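Local coordinates for nudix hydrolase domain-containing protein (Thermotoga maritima, PDB 3E57) that is of unknown function but probably hydrolyses a nucleoside diphosphate linked to another moiety, as many Nudix enzymes do, at residues E139-I144 with A201-L206; E42-F47 with L156-L161. One frame throughout, in Å; residues are numbered along the deposited sequence.

Contact 1. Residues E139-I144 with A201-L206; sequences EFLGLI and AVLLNL
Leu-141, on a strand, points its branched end at helix 194-206, where its CD1 meets methyls of all three helix residues that take part. The two leucines Leu-141 and Leu-206 cross obliquely, methyl against methyl: CD1 of Leu-206 lies 3.4 Å from Leu-141 CD1, tighter than usual for two carbons, and 3.6 Å from Leu-141 CD2, so it sits against both prongs of the fork. The side chain of Leu-203 crosses that of Leu-141 at about a right angle and offers its CD2 to Leu-141 CD1 at 3.8 Å. Val-202 adds CG1, 4.0 Å from the same Leu-141 CD1; with this branch anti to the backbone N (chi1 170°), the methyl is turned to the strand. Leucine suits the strand position because its forked end reaches a helix whose axis comes no nearer than 10.8 Å to that of the strand segment. An alanine here would remove CG and both methyls, which would probably leave a gap facing Leu-206, Leu-203 and Val-202. Leu-141 and Gly-142 both face Leu-159 in a classic beta bulge; at phi 159° and psi -156° a CB on Gly-142 would collide with Leu-141 O, so glycine fits. Helix 194-206 thus packs on strand 131-145, while Val-202 and Leu-203 also touch strand 155-163 and Leu-206 reaches Arg-38 of strand 36-38.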
loop_
_atom_site.group_PDB
_atom_site.type_symbol
_atom_site.label_atom_id
_atom_site.label_comp_id
_atom_site.label_asym_id
_atom_site.label_seq_id
_atom_site.Cartn_x
_atom_site.Cartn_y
_atom_site.Cartn_z
ATOM N N GLU B 139 8.248 17.921 4.909
ATOM C CA GLU B 139 8.826 16.704 5.438
ATOM C C GLU B 139 8.546 15.645 4.400
ATOM O O GLU B 139 7.389 15.339 4.152
ATOM C CB GLU B 139 8.164 16.344 6.770
ATOM C CG GLU B 139 8.781 15.120 7.465
ATOM C CD GLU B 139 8.003 14.660 8.701
ATOM O OE1 GLU B 139 7.054 15.361 9.136
ATOM O OE2 GLU B 139 8.336 13.577 9.233
ATOM N N PHE B 140 9.586 15.106 3.774
ATOM C CA PHE B 140 9.403 14.004 2.842
ATOM C C PHE B 140 9.034 12.732 3.614
ATOM O O PHE B 140 9.731 12.353 4.551
ATOM C CB PHE B 140 10.680 13.783 2.041
ATOM C CG PHE B 140 10.626 12.599 1.105
ATOM C CD1 PHE B 140 9.860 12.631 -0.041
ATOM C CD2 PHE B 140 11.347 11.453 1.382
ATOM C CE1 PHE B 140 9.832 11.551 -0.904
ATOM C CE2 PHE B 140 11.327 10.368 0.523
ATOM C CZ PHE B 140 10.575 10.414 -0.614
ATOM N N LEU B 141 7.934 12.084 3.223
ATOM C CA LEU B 141 7.487 10.866 3.885
ATOM C C LEU B 141 7.880 9.608 3.129
ATOM O O LEU B 141 8.286 8.631 3.731
ATOM C CB LEU B 141 5.970 10.898 4.103
ATOM C CG LEU B 141 5.399 12.065 4.909
ATOM C CD1 LEU B 141 3.897 11.852 5.128
ATOM C CD2 LEU B 141 6.115 12.223 6.236
ATOM N N GLY B 142 7.753 9.615 1.811
ATOM C CA GLY B 142 8.119 8.447 1.017
ATOM C C GLY B 142 7.454 8.445 -0.338
ATOM O O GLY B 142 7.051 9.500 -0.840
ATOM N N LEU B 143 7.312 7.249 -0.900
ATOM C CA LEU B 143 6.813 7.054 -2.255
ATOM C C LEU B 143 5.472 6.347 -2.319
ATOM O O LEU B 143 5.207 5.405 -1.558
ATOM C CB LEU B 143 7.815 6.220 -3.047
ATOM C CG LEU B 143 9.206 6.844 -3.223
ATOM C CD1 LEU B 143 10.023 5.999 -4.194
ATOM C CD2 LEU B 143 9.098 8.254 -3.713
ATOM N N ILE B 144 4.647 6.784 -3.260
ATOM C CA ILE B 144 3.365 6.138 -3.539
ATOM C C ILE B 144 3.405 5.496 -4.909
ATOM O O ILE B 144 3.630 6.177 -5.921
ATOM C CB ILE B 144 2.193 7.126 -3.550
ATOM C CG1 ILE B 144 2.115 7.914 -2.242
ATOM C CG2 ILE B 144 0.898 6.363 -3.852
ATOM C CD1 ILE B 144 1.041 9.022 -2.252
ATOM N N ALA B 201 -4.149 7.246 5.154
ATOM C CA ALA B 201 -3.698 6.149 5.981
ATOM C C ALA B 201 -2.281 6.409 6.524
ATOM O O ALA B 201 -2.015 6.179 7.704
ATOM C CB ALA B 201 -3.778 4.817 5.206
ATOM N N VAL B 202 -1.395 6.934 5.676
ATOM C CA VAL B 202 -0.004 7.215 6.066
ATOM C C VAL B 202 0.031 8.280 7.148
ATOM O O VAL B 202 0.688 8.119 8.187
ATOM C CB VAL B 202 0.845 7.653 4.839
ATOM C CG1 VAL B 202 2.225 8.182 5.275
ATOM C CG2 VAL B 202 0.988 6.484 3.855
ATOM N N LEU B 203 -0.720 9.351 6.931
ATOM C CA LEU B 203 -0.774 10.451 7.892
ATOM C C LEU B 203 -1.349 10.048 9.230
ATOM O O LEU B 203 -0.787 10.402 10.259
ATOM C CB LEU B 203 -1.587 11.620 7.345
ATOM C CG LEU B 203 -0.828 12.645 6.523
ATOM C CD1 LEU B 203 -0.075 13.609 7.442
ATOM C CD2 LEU B 203 0.130 11.973 5.549
ATOM N N LEU B 204 -2.460 9.313 9.226
ATOM C CA LEU B 204 -3.050 8.822 10.469
ATOM C C LEU B 204 -2.074 7.934 11.240
ATOM O O LEU B 204 -2.012 8.018 12.457
ATOM C CB LEU B 204 -4.352 8.055 10.232
ATOM C CG LEU B 204 -5.726 8.768 10.147
ATOM C CD1 LEU B 204 -5.727 10.177 10.749
ATOM C CD2 LEU B 204 -6.285 8.755 8.746
ATOM N N ASN B 205 -1.326 7.088 10.539
ATOM C CA ASN B 205 -0.354 6.215 11.210
ATOM C C ASN B 205 0.878 6.971 11.716
ATOM O O ASN B 205 1.455 6.598 12.742
ATOM C CB ASN B 205 0.067 5.043 10.317
ATOM C CG ASN B 205 0.403 3.792 11.121
ATOM O OD1 ASN B 205 -0.367 3.362 11.989
ATOM N ND2 ASN B 205 1.540 3.195 10.827
ATOM N N LEU B 206 1.276 8.029 11.015
ATOM C CA LEU B 206 2.342 8.902 11.514
ATOM C C LEU B 206 1.936 9.534 12.840
ATOM O O LEU B 206 2.755 9.671 13.740
ATOM C CB LEU B 206 2.678 9.997 10.510
ATOM C CG LEU B 206 3.540 9.580 9.323
ATOM C CD1 LEU B 206 3.675 10.768 8.381
ATOM C CD2 LEU B 206 4.903 9.084 9.794
#

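Contact 2. Residues E42-F47 with L156-L161; sequences EDFLNF and LGALFL
Phe-44 of helix 41-51 brings its ring up to Leu-156 and Ala-158, two residues of a central strand in the mixed sheet of the Nudix fold. The contact across the segments is wholly apolar. Leu-156 and Ala-158 lie two apart on strand 155-163 and both point to the helix; Gly-157 between them has no side chain. Alanine fits where the ring comes down close to the strand, its lone methyl being small enough to let the ring come this near, whereas the longer leucine reaches out to the ring's rim, with CD2 near the ring plane and 4.5 Å from Phe-44 CE1. The ring is carried across to the strand by its first torsion, which holds CG anti to the backbone N (chi1 -180°).

Further aromatic rings pack around the helix. Phe-44 meets Phe-119 of helix 115-130 edge-to-face, and Phe-119 also touches Ala-158 and Phe-160. Phe-47, one turn further along the helix, packs edge-to-face with Phe-30 as a neighbouring pair.

Among the polar interactions, Glu-42, exposed on the helix, forms a salt bridge with Arg-116. Within the helix, Phe-47 N donates to Asp-43 O at 2.9 Å. At the heart of the apolar contact, the methyl CB of Ala-158 approaches the Phe-44 ring obliquely, 3.9 Å from CE2 and 4.1 Å from CZ.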
loop_
_atom_site.group_PDB
_atom_site.type_symbol
_atom_site.label_atom_id
_atom_site.label_comp_id
_atom_site.label_asym_id
_atom_site.label_seq_id
_atom_site.Cartn_x
_atom_site.Cartn_y
_atom_site.Cartn_z
ATOM N N GLU B 42 17.252 11.870 0.728
ATOM C CA GLU B 42 18.515 12.004 -0.001
ATOM C C GLU B 42 18.685 10.875 -1.030
ATOM O O GLU B 42 19.087 11.126 -2.164
ATOM C CB GLU B 42 19.696 12.048 0.973
ATOM C CG GLU B 42 21.020 12.398 0.325
ATOM C CD GLU B 42 20.920 13.621 -0.557
ATOM O OE1 GLU B 42 20.446 14.673 -0.068
ATOM O OE2 GLU B 42 21.303 13.525 -1.741
ATOM N N ASP B 43 18.354 9.644 -0.638
ATOM C CA ASP B 43 18.400 8.492 -1.552
ATOM C C ASP B 43 17.494 8.717 -2.760
ATOM O O ASP B 43 17.880 8.439 -3.906
ATOM C CB ASP B 43 17.981 7.194 -0.841
ATOM C CG ASP B 43 18.983 6.729 0.211
ATOM O OD1 ASP B 43 20.142 7.208 0.219
ATOM O OD2 ASP B 43 18.603 5.861 1.038
ATOM N N PHE B 44 16.295 9.243 -2.512
ATOM C CA PHE B 44 15.365 9.548 -3.601
ATOM C C PHE B 44 15.896 10.618 -4.563
ATOM O O PHE B 44 15.821 10.453 -5.774
ATOM C CB PHE B 44 14.009 9.988 -3.043
ATOM C CG PHE B 44 13.010 10.308 -4.101
ATOM C CD1 PHE B 44 12.605 9.328 -4.995
ATOM C CD2 PHE B 44 12.489 11.583 -4.221
ATOM C CE1 PHE B 44 11.697 9.615 -5.988
ATOM C CE2 PHE B 44 11.576 11.875 -5.229
ATOM C CZ PHE B 44 11.181 10.883 -6.102
ATOM N N LEU B 45 16.406 11.718 -4.022
ATOM C CA LEU B 45 16.926 12.807 -4.855
ATOM C C LEU B 45 18.120 12.344 -5.686
ATOM O O LEU B 45 18.243 12.702 -6.858
ATOM C CB LEU B 45 17.322 14.011 -4.003
ATOM C CG LEU B 45 16.205 14.811 -3.340
ATOM C CD1 LEU B 45 16.826 15.944 -2.537
ATOM C CD2 LEU B 45 15.188 15.332 -4.368
ATOM N N ASN B 46 18.991 11.546 -5.067
ATOM C CA ASN B 46 20.103 10.892 -5.768
ATOM C C ASN B 46 19.584 9.994 -6.882
ATOM O O ASN B 46 20.111 9.999 -7.990
ATOM C CB ASN B 46 20.939 10.066 -4.789
ATOM C CG ASN B 46 21.805 10.929 -3.886
ATOM O OD1 ASN B 46 22.043 12.111 -4.173
ATOM N ND2 ASN B 46 22.290 10.343 -2.791
ATOM N N PHE B 47 18.530 9.234 -6.584
ATOM C CA PHE B 47 17.868 8.393 -7.587
ATOM C C PHE B 47 17.392 9.210 -8.781
ATOM O O PHE B 47 17.560 8.796 -9.933
ATOM C CB PHE B 47 16.702 7.623 -6.948
ATOM C CG PHE B 47 15.751 7.034 -7.936
ATOM C CD1 PHE B 47 16.026 5.816 -8.540
ATOM C CD2 PHE B 47 14.557 7.675 -8.241
ATOM C CE1 PHE B 47 15.143 5.257 -9.460
ATOM C CE2 PHE B 47 13.678 7.123 -9.158
ATOM C CZ PHE B 47 13.970 5.909 -9.764
ATOM N N LEU B 156 4.459 8.033 -10.290
ATOM C CA LEU B 156 5.154 7.743 -9.040
ATOM C C LEU B 156 5.018 8.957 -8.138
ATOM O O LEU B 156 5.504 10.031 -8.470
ATOM C CB LEU B 156 6.631 7.474 -9.318
ATOM C CG LEU B 156 7.530 7.274 -8.098
ATOM C CD1 LEU B 156 7.075 6.043 -7.345
ATOM C CD2 LEU B 156 8.990 7.153 -8.524
ATOM N N GLY B 157 4.370 8.792 -6.990
ATOM C CA GLY B 157 4.161 9.909 -6.077
ATOM C C GLY B 157 5.281 10.050 -5.076
ATOM O O GLY B 157 5.756 9.058 -4.533
ATOM N N ALA B 158 5.711 11.287 -4.843
ATOM C CA ALA B 158 6.662 11.604 -3.797
ATOM C C ALA B 158 5.858 12.361 -2.763
ATOM O O ALA B 158 5.513 13.536 -2.968
ATOM C CB ALA B 158 7.804 12.476 -4.334
ATOM N N LEU B 159 5.550 11.684 -1.659
ATOM C CA LEU B 159 4.654 12.209 -0.641
ATOM C C LEU B 159 5.372 13.049 0.408
ATOM O O LEU B 159 6.322 12.584 1.053
ATOM C CB LEU B 159 3.954 11.058 0.058
ATOM C CG LEU B 159 2.988 11.396 1.197
ATOM C CD1 LEU B 159 1.847 12.313 0.717
ATOM C CD2 LEU B 159 2.446 10.077 1.781
ATOM N N PHE B 160 4.887 14.277 0.580
ATOM C CA PHE B 160 5.363 15.194 1.601
ATOM C C PHE B 160 4.239 15.638 2.489
ATOM O O PHE B 160 3.090 15.725 2.053
ATOM C CB PHE B 160 5.929 16.469 0.970
ATOM C CG PHE B 160 7.104 16.244 0.095
ATOM C CD1 PHE B 160 8.391 16.447 0.575
ATOM C CD2 PHE B 160 6.932 15.836 -1.213
ATOM C CE1 PHE B 160 9.477 16.225 -0.233
ATOM C CE2 PHE B 160 8.017 15.614 -2.025
ATOM C CZ PHE B 160 9.289 15.817 -1.535
ATOM N N LEU B 161 4.598 15.962 3.728
ATOM C CA LEU B 161 3.740 16.670 4.657
ATOM C C LEU B 161 4.288 18.095 4.775
ATOM O O LEU B 161 5.438 18.295 5.189
ATOM C CB LEU B 161 3.785 15.990 6.014
ATOM C CG LEU B 161 3.033 16.652 7.155
ATOM C CD1 LEU B 161 1.565 16.857 6.804
ATOM C CD2 LEU B 161 3.192 15.812 8.411
#

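In the fold
Contacts 1 and 2 have centres about 12 Å apart and meet in one sheet, where strands 131-145 and 155-163 run antiparallel as neighbours. Probable hydrogen bonds tie them directly: Leu-141 N to Leu-159 O at 2.7 Å and Leu-159 N to Gly-142 O at 2.8 Å. Along the chain the order is 42-47, 139-144, 156-161, 201-206, so the two contacts cross along the chain. On strand 155-163, Ala-158 faces helix 41-51 while Leu-159 touches Val-202 of helix 194-206. A helix of the N-terminal part and the last helix of the chain are thereby joined through the central strands of the Nudix domain.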